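Local atomic coordinates of putative phosphatase (Bacteroides thetaiotaomicron, PDB entry 3KYA), a protein that is of unknown function, possibly a phosphatase, and binds zinc ions at several sites. Residues F146-K151 with D202-M207; K195-Y200 with L274-Y279; Q302-A307 with A324-I329; V378-P383 with E456-H461. All coordinates share one frame; numbering follows the deposited sequence.

Contact 1 (F146-K151 with D202-M207). With ZN (zinc ion), chain B; EDO (1,2-ethanediol), chain H; EDO (1,2-ethanediol), chain L.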
# COMPACT_ATOMS: atom_id res chain seq x y z
N PHE A 146 -24.30 5.55 17.33
CA PHE A 146 -25.39 6.37 16.81
C PHE A 146 -26.76 5.73 17.03
O PHE A 146 -26.89 4.52 16.99
CB PHE A 146 -25.33 6.53 15.28
CG PHE A 146 -24.20 7.38 14.76
CD1 PHE A 146 -24.16 8.74 15.02
CD2 PHE A 146 -23.22 6.83 13.95
CE1 PHE A 146 -23.14 9.54 14.51
CE2 PHE A 146 -22.19 7.61 13.45
CZ PHE A 146 -22.15 8.96 13.73
N ASP A 147 -27.79 6.56 17.21
CA ASP A 147 -29.16 6.08 17.17
C ASP A 147 -29.39 5.71 15.69
O ASP A 147 -29.30 6.58 14.83
CB ASP A 147 -30.12 7.18 17.62
CG ASP A 147 -31.59 6.76 17.59
OD1 ASP A 147 -31.95 5.77 16.93
OD2 ASP A 147 -32.41 7.46 18.24
N PRO A 148 -29.68 4.42 15.38
CA PRO A 148 -29.87 4.06 13.97
C PRO A 148 -30.98 4.83 13.27
O PRO A 148 -30.95 4.95 12.05
CB PRO A 148 -30.19 2.55 14.02
CG PRO A 148 -29.64 2.07 15.32
CD PRO A 148 -29.79 3.24 16.27
N LEU A 149 -31.94 5.39 14.02
CA LEU A 149 -33.02 6.15 13.42
C LEU A 149 -32.71 7.65 13.33
O LEU A 149 -33.48 8.38 12.74
CB LEU A 149 -34.31 5.96 14.22
CG LEU A 149 -34.75 4.52 14.49
CD1 LEU A 149 -36.11 4.54 15.21
CD2 LEU A 149 -34.82 3.70 13.20
N ASN A 150 -31.60 8.10 13.90
CA ASN A 150 -31.25 9.52 13.86
C ASN A 150 -29.77 9.71 14.14
O ASN A 150 -29.33 9.73 15.30
CB ASN A 150 -32.10 10.31 14.87
CG ASN A 150 -31.79 11.80 14.87
OD1 ASN A 150 -30.96 12.28 14.11
ND2 ASN A 150 -32.47 12.54 15.74
N LYS A 151 -28.98 9.85 13.08
CA LYS A 151 -27.53 9.98 13.22
C LYS A 151 -27.06 11.34 13.78
O LYS A 151 -25.87 11.54 13.96
CB LYS A 151 -26.78 9.57 11.93
CG LYS A 151 -26.77 8.04 11.74
CD LYS A 151 -25.78 7.57 10.69
CE LYS A 151 -26.16 8.00 9.32
NZ LYS A 151 -25.23 7.44 8.30
N ASP A 202 -39.95 -3.19 16.67
CA ASP A 202 -39.55 -2.37 15.54
C ASP A 202 -38.05 -2.12 15.56
O ASP A 202 -37.41 -2.30 16.58
CB ASP A 202 -40.33 -1.06 15.52
CG ASP A 202 -41.72 -1.25 14.95
OD1 ASP A 202 -41.83 -1.64 13.76
OD2 ASP A 202 -42.70 -1.05 15.66
N GLU A 203 -37.53 -1.70 14.42
CA GLU A 203 -36.10 -1.39 14.24
C GLU A 203 -35.63 -0.40 15.29
O GLU A 203 -36.21 0.67 15.43
CB GLU A 203 -35.88 -0.79 12.85
CG GLU A 203 -34.41 -0.52 12.49
CD GLU A 203 -33.62 -1.77 12.16
OE1 GLU A 203 -34.22 -2.81 11.82
OE2 GLU A 203 -32.37 -1.69 12.21
N ALA A 204 -34.59 -0.77 16.04
CA ALA A 204 -33.99 0.08 17.08
C ALA A 204 -34.97 0.60 18.14
O ALA A 204 -34.78 1.68 18.70
CB ALA A 204 -33.21 1.25 16.45
N GLU A 205 -35.99 -0.20 18.44
CA GLU A 205 -36.94 0.14 19.49
C GLU A 205 -36.26 -0.06 20.85
O GLU A 205 -36.69 0.51 21.86
CB GLU A 205 -38.21 -0.71 19.37
CG GLU A 205 -39.29 -0.31 20.37
CD GLU A 205 -40.65 -1.02 20.18
OE1 GLU A 205 -40.77 -1.95 19.34
OE2 GLU A 205 -41.60 -0.63 20.91
N TYR A 206 -35.21 -0.88 20.87
CA TYR A 206 -34.48 -1.17 22.10
C TYR A 206 -32.97 -0.92 22.01
O TYR A 206 -32.30 -1.36 21.07
CB TYR A 206 -34.69 -2.63 22.50
CG TYR A 206 -36.15 -2.97 22.74
CD1 TYR A 206 -36.98 -3.32 21.68
CD2 TYR A 206 -36.71 -2.90 24.01
CE1 TYR A 206 -38.33 -3.61 21.88
CE2 TYR A 206 -38.06 -3.18 24.23
CZ TYR A 206 -38.86 -3.54 23.16
OH TYR A 206 -40.19 -3.82 23.36
N MSE A 207 -32.47 -0.21 23.02
CA MSE A 207 -31.04 -0.01 23.22
C MSE A 207 -30.60 -1.16 24.11
O MSE A 207 -31.24 -1.43 25.12
CB MSE A 207 -30.77 1.33 23.92
CG MSE A 207 -29.28 1.63 24.14
SE MSE A 207 -28.94 3.24 25.18
CE MSE A 207 -29.37 4.65 23.89
ZN ZN B . -43.45 -0.97 19.54
C1 EDO H . -31.72 7.36 9.56
O1 EDO H . -32.24 8.10 8.45
C2 EDO H . -30.41 7.97 10.08
O2 EDO H . -30.59 9.35 10.46
C1 EDO L . -35.92 9.03 17.20
O1 EDO L . -37.17 9.56 16.74
C2 EDO L . -34.79 9.85 16.61
O2 EDO L . -34.56 11.02 17.40

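Contact 2 (K195-Y200 with L274-Y279)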
# COMPACT_ATOMS: atom_id res chain seq x y z
N LYS A 195 -32.34 -5.19 15.65
CA LYS A 195 -32.84 -5.10 14.28
C LYS A 195 -34.33 -5.42 14.41
O LYS A 195 -34.71 -6.08 15.38
CB LYS A 195 -32.22 -6.13 13.34
CG LYS A 195 -30.72 -5.95 13.03
CD LYS A 195 -30.40 -4.63 12.34
CE LYS A 195 -31.13 -4.48 10.99
NZ LYS A 195 -30.89 -3.15 10.38
N LYS A 196 -35.17 -5.00 13.46
CA LYS A 196 -36.61 -5.33 13.51
C LYS A 196 -36.82 -6.82 13.73
O LYS A 196 -36.13 -7.64 13.14
CB LYS A 196 -37.33 -4.90 12.23
CG LYS A 196 -38.79 -5.40 12.15
CD LYS A 196 -39.64 -4.71 11.08
CE LYS A 196 -39.34 -5.19 9.66
NZ LYS A 196 -40.07 -4.35 8.67
N ILE A 197 -37.78 -7.16 14.60
CA ILE A 197 -38.15 -8.55 14.85
C ILE A 197 -39.63 -8.63 14.52
O ILE A 197 -40.47 -8.06 15.24
CB ILE A 197 -37.88 -9.01 16.30
CG1 ILE A 197 -36.40 -8.87 16.65
CG2 ILE A 197 -38.29 -10.47 16.48
CD1 ILE A 197 -36.11 -9.12 18.12
N GLU A 198 -39.95 -9.27 13.40
CA GLU A 198 -41.34 -9.41 12.96
C GLU A 198 -42.20 -9.99 14.08
O GLU A 198 -41.83 -10.96 14.73
CB GLU A 198 -41.42 -10.25 11.68
CG GLU A 198 -41.05 -9.43 10.41
CD GLU A 198 -40.54 -10.25 9.24
OE1 GLU A 198 -39.71 -11.15 9.47
OE2 GLU A 198 -40.94 -9.97 8.08
N GLY A 199 -43.32 -9.33 14.35
CA GLY A 199 -44.25 -9.72 15.40
C GLY A 199 -43.91 -9.27 16.81
O GLY A 199 -44.75 -9.39 17.69
N TYR A 200 -42.73 -8.69 17.02
CA TYR A 200 -42.27 -8.36 18.37
C TYR A 200 -41.62 -7.00 18.65
O TYR A 200 -41.82 -6.45 19.73
CB TYR A 200 -41.27 -9.45 18.83
CG TYR A 200 -41.86 -10.84 18.90
CD1 TYR A 200 -42.72 -11.19 19.93
CD2 TYR A 200 -41.56 -11.80 17.94
CE1 TYR A 200 -43.27 -12.47 20.01
CE2 TYR A 200 -42.10 -13.08 18.01
CZ TYR A 200 -42.95 -13.41 19.04
OH TYR A 200 -43.50 -14.67 19.10
N LEU A 274 -27.82 -15.24 22.09
CA LEU A 274 -29.22 -15.14 22.48
C LEU A 274 -30.10 -14.70 21.31
O LEU A 274 -29.80 -13.70 20.63
CB LEU A 274 -29.40 -14.15 23.63
CG LEU A 274 -30.85 -13.86 24.05
CD1 LEU A 274 -31.56 -15.15 24.53
CD2 LEU A 274 -30.88 -12.79 25.12
N ASP A 275 -31.15 -15.46 21.05
CA ASP A 275 -32.13 -15.10 20.04
C ASP A 275 -33.15 -14.26 20.81
O ASP A 275 -33.86 -14.79 21.67
CB ASP A 275 -32.76 -16.34 19.41
CG ASP A 275 -33.72 -16.01 18.26
OD1 ASP A 275 -34.20 -14.86 18.15
OD2 ASP A 275 -34.02 -16.93 17.47
N LEU A 276 -33.22 -12.96 20.52
CA LEU A 276 -34.15 -12.07 21.22
C LEU A 276 -35.63 -12.48 21.08
O LEU A 276 -36.44 -12.11 21.93
CB LEU A 276 -33.98 -10.60 20.78
CG LEU A 276 -32.60 -9.97 21.06
CD1 LEU A 276 -32.54 -8.54 20.52
CD2 LEU A 276 -32.28 -10.02 22.57
N VAL A 277 -35.97 -13.23 20.03
CA VAL A 277 -37.35 -13.74 19.86
C VAL A 277 -37.77 -14.52 21.11
O VAL A 277 -38.93 -14.42 21.53
CB VAL A 277 -37.50 -14.65 18.61
CG1 VAL A 277 -38.84 -15.39 18.63
CG2 VAL A 277 -37.36 -13.84 17.33
N ASP A 278 -36.84 -15.28 21.69
CA ASP A 278 -37.13 -16.05 22.92
C ASP A 278 -37.57 -15.13 24.05
O ASP A 278 -38.51 -15.42 24.79
CB ASP A 278 -35.90 -16.85 23.39
CG ASP A 278 -35.53 -17.98 22.44
OD1 ASP A 278 -36.35 -18.34 21.57
OD2 ASP A 278 -34.42 -18.55 22.60
N TYR A 279 -36.89 -13.99 24.16
CA TYR A 279 -37.19 -13.00 25.18
C TYR A 279 -38.55 -12.34 24.98
O TYR A 279 -39.37 -12.33 25.90
CB TYR A 279 -36.09 -11.92 25.21
CG TYR A 279 -36.46 -10.77 26.11
CD1 TYR A 279 -36.44 -10.91 27.49
CD2 TYR A 279 -36.87 -9.55 25.57
CE1 TYR A 279 -36.79 -9.88 28.32
CE2 TYR A 279 -37.22 -8.50 26.40
CZ TYR A 279 -37.18 -8.67 27.76
OH TYR A 279 -37.52 -7.64 28.60

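Contact 3 (Q302-A307 with A324-I329)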
# COMPACT_ATOMS: atom_id res chain seq x y z
N GLN A 302 -23.69 -21.17 24.62
CA GLN A 302 -22.25 -20.92 24.67
C GLN A 302 -21.59 -21.60 23.47
O GLN A 302 -21.47 -22.81 23.43
CB GLN A 302 -21.63 -21.42 25.99
CG GLN A 302 -20.10 -21.23 26.08
CD GLN A 302 -19.52 -21.57 27.45
OE1 GLN A 302 -20.15 -21.33 28.49
NE2 GLN A 302 -18.31 -22.08 27.46
N LEU A 303 -21.17 -20.81 22.49
CA LEU A 303 -20.61 -21.36 21.25
C LEU A 303 -19.20 -21.90 21.42
O LEU A 303 -18.86 -22.94 20.84
CB LEU A 303 -20.59 -20.29 20.15
CG LEU A 303 -21.94 -19.65 19.77
CD1 LEU A 303 -21.77 -18.69 18.59
CD2 LEU A 303 -22.96 -20.71 19.44
N PHE A 304 -18.38 -21.18 22.18
CA PHE A 304 -16.98 -21.51 22.40
C PHE A 304 -16.36 -20.51 23.37
O PHE A 304 -17.02 -19.54 23.80
CB PHE A 304 -16.21 -21.47 21.07
CG PHE A 304 -16.60 -20.32 20.16
CD1 PHE A 304 -16.24 -19.01 20.46
CD2 PHE A 304 -17.32 -20.55 19.00
CE1 PHE A 304 -16.61 -17.95 19.62
CE2 PHE A 304 -17.69 -19.50 18.16
CZ PHE A 304 -17.33 -18.19 18.48
N THR A 305 -15.11 -20.81 23.74
CA THR A 305 -14.24 -19.91 24.48
C THR A 305 -13.22 -19.53 23.40
O THR A 305 -12.73 -20.41 22.69
CB THR A 305 -13.59 -20.58 25.69
OG1 THR A 305 -13.00 -21.83 25.30
CG2 THR A 305 -14.64 -20.85 26.77
N ILE A 306 -12.87 -18.25 23.26
CA ILE A 306 -11.98 -17.87 22.15
C ILE A 306 -10.48 -18.17 22.35
O ILE A 306 -9.78 -18.36 21.37
CB ILE A 306 -12.18 -16.38 21.70
CG1 ILE A 306 -11.57 -15.38 22.70
CG2 ILE A 306 -13.69 -16.12 21.45
CD1 ILE A 306 -11.69 -13.89 22.25
N ALA A 307 -10.01 -18.17 23.59
CA ALA A 307 -8.61 -18.40 23.92
C ALA A 307 -8.46 -18.90 25.36
O ALA A 307 -9.06 -19.91 25.72
CB ALA A 307 -7.81 -17.11 23.71
N ALA A 324 -16.71 -11.76 11.59
CA ALA A 324 -16.50 -10.82 12.67
C ALA A 324 -15.06 -10.81 13.14
O ALA A 324 -14.34 -11.80 12.98
CB ALA A 324 -17.40 -11.16 13.85
N TYR A 325 -14.64 -9.68 13.70
CA TYR A 325 -13.35 -9.57 14.35
C TYR A 325 -13.58 -9.48 15.86
O TYR A 325 -14.48 -8.77 16.31
CB TYR A 325 -12.55 -8.35 13.88
CG TYR A 325 -12.17 -8.31 12.42
CD1 TYR A 325 -11.94 -9.47 11.69
CD2 TYR A 325 -11.93 -7.10 11.79
CE1 TYR A 325 -11.56 -9.42 10.37
CE2 TYR A 325 -11.53 -7.05 10.46
CZ TYR A 325 -11.35 -8.20 9.76
OH TYR A 325 -10.97 -8.14 8.44
N PHE A 326 -12.79 -10.21 16.64
CA PHE A 326 -12.86 -10.13 18.09
C PHE A 326 -11.62 -9.36 18.54
O PHE A 326 -10.49 -9.85 18.38
CB PHE A 326 -12.90 -11.51 18.77
CG PHE A 326 -14.02 -12.41 18.31
CD1 PHE A 326 -15.22 -11.90 17.84
CD2 PHE A 326 -13.91 -13.77 18.45
CE1 PHE A 326 -16.26 -12.75 17.46
CE2 PHE A 326 -14.96 -14.62 18.08
CZ PHE A 326 -16.12 -14.09 17.58
N GLY A 327 -11.82 -8.17 19.10
CA GLY A 327 -10.72 -7.33 19.56
C GLY A 327 -10.37 -7.63 21.01
O GLY A 327 -11.15 -7.29 21.91
N VAL A 328 -9.22 -8.27 21.22
CA VAL A 328 -8.76 -8.66 22.56
C VAL A 328 -8.01 -7.47 23.16
O VAL A 328 -6.82 -7.29 22.96
CB VAL A 328 -7.93 -9.96 22.54
CG1 VAL A 328 -7.67 -10.46 23.95
CG2 VAL A 328 -8.66 -11.05 21.76
N ILE A 329 -8.78 -6.64 23.87
CA ILE A 329 -8.31 -5.40 24.48
C ILE A 329 -7.09 -5.56 25.38
O ILE A 329 -6.11 -4.82 25.25
CB ILE A 329 -9.46 -4.77 25.33
CG1 ILE A 329 -10.66 -4.42 24.45
CG2 ILE A 329 -8.98 -3.54 26.10
CD1 ILE A 329 -11.96 -4.18 25.28

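Contact 4 (V378-P383 with E456-H461). With EDO (1,2-ethanediol), chain G.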
# COMPACT_ATOMS: atom_id res chain seq x y z
N VAL A 378 -14.61 -0.16 13.49
CA VAL A 378 -15.72 -0.01 12.56
C VAL A 378 -15.32 -0.43 11.16
O VAL A 378 -14.16 -0.34 10.77
CB VAL A 378 -16.20 1.47 12.52
CG1 VAL A 378 -16.72 1.87 13.89
CG2 VAL A 378 -15.08 2.40 12.07
N PHE A 379 -16.29 -0.94 10.40
CA PHE A 379 -16.07 -1.28 9.00
C PHE A 379 -16.45 -0.10 8.11
O PHE A 379 -17.47 0.54 8.31
CB PHE A 379 -16.83 -2.54 8.61
CG PHE A 379 -16.31 -3.77 9.25
CD1 PHE A 379 -15.26 -4.48 8.67
CD2 PHE A 379 -16.84 -4.23 10.44
CE1 PHE A 379 -14.75 -5.62 9.26
CE2 PHE A 379 -16.33 -5.39 11.03
CZ PHE A 379 -15.28 -6.08 10.44
N VAL A 380 -15.60 0.19 7.12
CA VAL A 380 -15.79 1.33 6.24
C VAL A 380 -15.62 0.94 4.78
O VAL A 380 -14.64 0.32 4.40
CB VAL A 380 -14.78 2.45 6.57
CG1 VAL A 380 -14.86 3.61 5.55
CG2 VAL A 380 -14.99 2.94 8.01
N LYS A 381 -16.60 1.32 3.97
CA LYS A 381 -16.57 1.00 2.56
C LYS A 381 -15.40 1.69 1.86
O LYS A 381 -15.11 2.86 2.10
CB LYS A 381 -17.90 1.35 1.89
CG LYS A 381 -17.94 1.06 0.40
CD LYS A 381 -19.37 0.94 -0.15
CE LYS A 381 -20.00 -0.43 0.19
NZ LYS A 381 -21.33 -0.63 -0.45
N ASN A 382 -14.69 0.91 1.06
CA ASN A 382 -13.60 1.38 0.23
C ASN A 382 -14.09 1.33 -1.22
O ASN A 382 -14.27 0.24 -1.77
CB ASN A 382 -12.37 0.50 0.41
CG ASN A 382 -11.17 1.02 -0.36
OD1 ASN A 382 -11.32 1.80 -1.30
ND2 ASN A 382 -9.97 0.59 0.04
N PRO A 383 -14.32 2.50 -1.85
CA PRO A 383 -14.79 2.53 -3.25
C PRO A 383 -13.87 1.86 -4.26
O PRO A 383 -14.32 1.53 -5.36
CB PRO A 383 -14.89 4.03 -3.55
CG PRO A 383 -15.08 4.67 -2.24
CD PRO A 383 -14.27 3.85 -1.27
N GLU A 456 -19.64 10.51 5.57
CA GLU A 456 -18.27 10.04 5.38
C GLU A 456 -17.30 10.69 6.37
O GLU A 456 -16.32 11.35 5.98
CB GLU A 456 -17.83 10.23 3.93
CG GLU A 456 -18.59 9.30 3.00
CD GLU A 456 -18.23 9.47 1.54
OE1 GLU A 456 -17.76 10.56 1.14
OE2 GLU A 456 -18.44 8.50 0.77
N MSE A 457 -17.59 10.50 7.65
CA MSE A 457 -16.75 11.04 8.71
C MSE A 457 -16.76 10.17 9.94
O MSE A 457 -17.74 9.47 10.24
CB MSE A 457 -17.19 12.45 9.10
CG MSE A 457 -18.56 12.56 9.67
SE MSE A 457 -19.02 14.46 9.90
CE MSE A 457 -17.90 14.81 11.43
N PHE A 458 -15.65 10.23 10.66
CA PHE A 458 -15.48 9.50 11.89
C PHE A 458 -15.64 10.43 13.08
O PHE A 458 -15.28 11.61 12.99
CB PHE A 458 -14.06 8.94 12.03
CG PHE A 458 -13.66 7.91 10.99
CD1 PHE A 458 -13.11 8.30 9.77
CD2 PHE A 458 -13.74 6.55 11.28
CE1 PHE A 458 -12.69 7.34 8.84
CE2 PHE A 458 -13.33 5.59 10.37
CZ PHE A 458 -12.80 5.98 9.15
N TYR A 459 -16.18 9.90 14.17
CA TYR A 459 -16.13 10.56 15.48
C TYR A 459 -15.27 9.65 16.35
O TYR A 459 -15.42 8.42 16.34
CB TYR A 459 -17.51 10.74 16.11
CG TYR A 459 -18.34 11.72 15.35
CD1 TYR A 459 -18.27 13.08 15.63
CD2 TYR A 459 -19.17 11.31 14.32
CE1 TYR A 459 -19.01 13.99 14.92
CE2 TYR A 459 -19.94 12.21 13.62
CZ TYR A 459 -19.85 13.55 13.92
OH TYR A 459 -20.59 14.47 13.22
N VAL A 460 -14.36 10.26 17.11
CA VAL A 460 -13.42 9.54 17.93
C VAL A 460 -13.51 10.00 19.37
O VAL A 460 -13.53 11.20 19.62
CB VAL A 460 -11.99 9.84 17.46
CG1 VAL A 460 -10.98 9.04 18.28
CG2 VAL A 460 -11.84 9.57 15.94
N HIS A 461 -13.53 9.07 20.32
CA HIS A 461 -13.50 9.43 21.72
C HIS A 461 -12.06 9.39 22.22
O HIS A 461 -11.48 8.30 22.38
CB HIS A 461 -14.40 8.53 22.56
CG HIS A 461 -14.31 8.80 24.03
ND1 HIS A 461 -14.35 7.80 24.98
CD2 HIS A 461 -14.10 9.96 24.70
CE1 HIS A 461 -14.22 8.34 26.18
NE2 HIS A 461 -14.05 9.64 26.04
C1 EDO G . -18.63 8.78 -2.43
O1 EDO G . -17.57 8.07 -1.78
C2 EDO G . -18.21 10.22 -2.68
O2 EDO G . -19.11 11.11 -2.00

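Contact 1 (F146-K151 with D202-M207)
Pro-148 and Leu-149 close over the methyl group of Ala-204 in a small, half-buried apolar contact between two neighbouring blades of what is, by its six successive antiparallel sheets, a six-bladed beta-propeller. The first pair lies in a type I turn, Asp-147 to Asn-150, at the end of strand 141-147; Ala-204 belongs to a type II turn, Asp-202 to Glu-205, that leads into strand 206-211. Pro-148 presents its ring to the methyl, CG standing 3.8 Å from Ala-204 CB, and the branch carbon CG of Leu-149 lies 4.1 Å from that same CB. Beyond it, Leu-149 CD1 rests 3.9 Å from the carbonyl O of Glu-203. Asp-147, at the head of the turn, uses both oxygens. With CG opposite the backbone N (chi1 180°), OD1 accepts from Leu-149 N at 2.9 Å, the donor lying above the carboxylate plane, which makes an Asx turn, while OD2 forms a salt bridge with Arg-228, which also donates to the carbonyl of Ala-204. Exchanging Asp-147 for an alanine would probably leave Arg-228 without its carboxylate mate and the Leu-149 turn freer to shift. At the far end of the second turn, Glu-205 OE2 binds a zinc ion at 2.3 Å, and OE1 takes the N-H of Asp-202. The two segments thus meet mainly through apolar atoms, while Arg-228 adds a polar tie between the turns and Asp-147 OD1 shapes the first.

Contact 2 (K195-Y200 with L274-Y279)
The side chains of Tyr-200 and the helix residue Val-277 cross at about a right angle, ring atom CE2 of Tyr-200 lying 4.0 Å from Val-277 CG1; further along the same helix, Phe-280, Lys-281 and Lys-284 also touch this ring. The contact joins adjacent blades of the beta-propeller: the loop between strands 188-193 and 206-211 packs on the first turn of helix 276-284, an insertion between two strands of the next blade. A second flat group, the carboxylate of Asp-275, sits at the N-cap of that helix. Its OD1 accepts from Val-277 N at 3.1 Å, the donor standing 42° out of the carboxylate plane, a capping bond that ties down the backbone of the very residue bearing the packing. Ile-197 supplies the other half of the grip with two separate branches. Its CG2 presses on Val-277 CG2 at 3.6 Å, so that each valine methyl has its own partner in the loop. The longer branch runs out fully extended (chi2 172°) and crosses Leu-276 at about a right angle. The loop itself is shaped by a bond from Tyr-200 N back to Ile-197 O, 2.9 Å, around Gly-199 with its positive phi, and both side chains point to the same helix. The reach of Ile-197 finishes with CD1 at 3.7 Å from Leu-276 CB.

Contact 3 (Q302-A307 with A324-I329)
Phe-326 is touched by both Phe-304 and Ile-306, and together with Val-328 these side chains form the first shell of a buried apolar seam between successive beta-propeller blades. Strand 300-305 is the last of one blade, with Ile-306 just beyond it; strand 323-328 is the second of the next. The two phenylalanines arrive from opposite directions, Phe-304 CE1 coming to 4.0 Å from Phe-326 CE2. Ile-306 brings its CG2 methyl close to two atoms of the same ring, 3.8 Å from Phe-326 CD2 and 3.9 Å from CE2, crossing it at a slant. Its other branch goes further, to Val-328. Both Phe-304 and Ile-306 hold their first branch in the crowded position between backbone N and carbonyl carbon (chi1 41° and 75°). For Ile-306 this sends CG1 toward Val-328 while CG2 stays against Phe-326, so one residue serves two partners. Phe-326 and Val-328 can share the seam because alternate residues of a strand face the same way; Tyr-325, between Ala-324 and Phe-326, turns instead to the rings of Phe-352 and Phe-393. Further out, Pro-349 lies against both phenylalanines, Val-271 backs Phe-304 and Ile-306, and Trp-311 touches Ile-306 and Val-328. No hydrogen bond crosses between the two segments, so they are held to each other by apolar packing. At its far end Ile-306 and Val-328 reach toward each other tip to tip, CD1 to CG2, 4.2 Å.

Contact 4 (V378-P383 with E456-H461)
Val-378, Val-380 and Phe-458 meet where the first strand of one propeller blade, 374-381, packs on the second strand, 457-462, of the blade that closes the ring. This is packing between sheets and not strand pairing: the nearest CA atoms, Val-380 to Glu-456, are 9.1 Å apart, and the space between is bridged by side chains. The two valines, two residues apart on an extended strand, present the same face, and each gives its CG2 methyl to the phenylalanine. Val-378 CG2 comes to the ring at its edge, near the ring plane, 4.0 Å from Phe-458 CE2. Val-380 CG2 approaches obliquely and spans two atoms, CZ and CE2 of Phe-458, each at 3.9 Å. In Val-380 this methyl stands beside the backbone N, because CG1 takes the place opposite it (chi1 174°). The ring of Phe-458 leans out from its strand with CG beside the backbone N, which carries its far end toward the valines. Tyr-451 and Tyr-394 also meet this ring, one from each of the two blades, so aromatic rings from both blades gather at Phe-458, and both tyrosines also touch Val-380. Just before the strand, Glu-456 and Met-457 both face Asp-452 in a G1 beta bulge. There Glu-456 OE2 accepts from O1 of a 1,2-ethanediol at 2.7 Å, a molecule probably left by the crystallisation liquor. Strand 105-110, from early in the chain, pairs with the late strand 467-473 in the ring-closing blade: the Velcro closure familiar from beta-propellers.

In the fold
All four contacts join neighbouring blades, yet their chemistry follows their depth. Contacts 3 and 4 are buried seams of aromatic and branched aliphatic side chains carried largely by strands, and they touch through Tyr-325 CE2 and Phe-379 CE1, 3.7 Å apart. Contacts 1 and 2 are only partly buried and are made by turns, a loop and a helix start, where carboxylates fix the backbone around small apolar patches. They share the loop joining strands 188-193 and 206-211, and meet directly in a salt bridge, Glu-203 OE2 to Lys-195 NZ, 2.8 Å. Contact 1 also reaches contact 4 by packing of Phe-146 against Tyr-459, whereas contacts 2 and 3 stay about 8 Å apart at their nearest atoms.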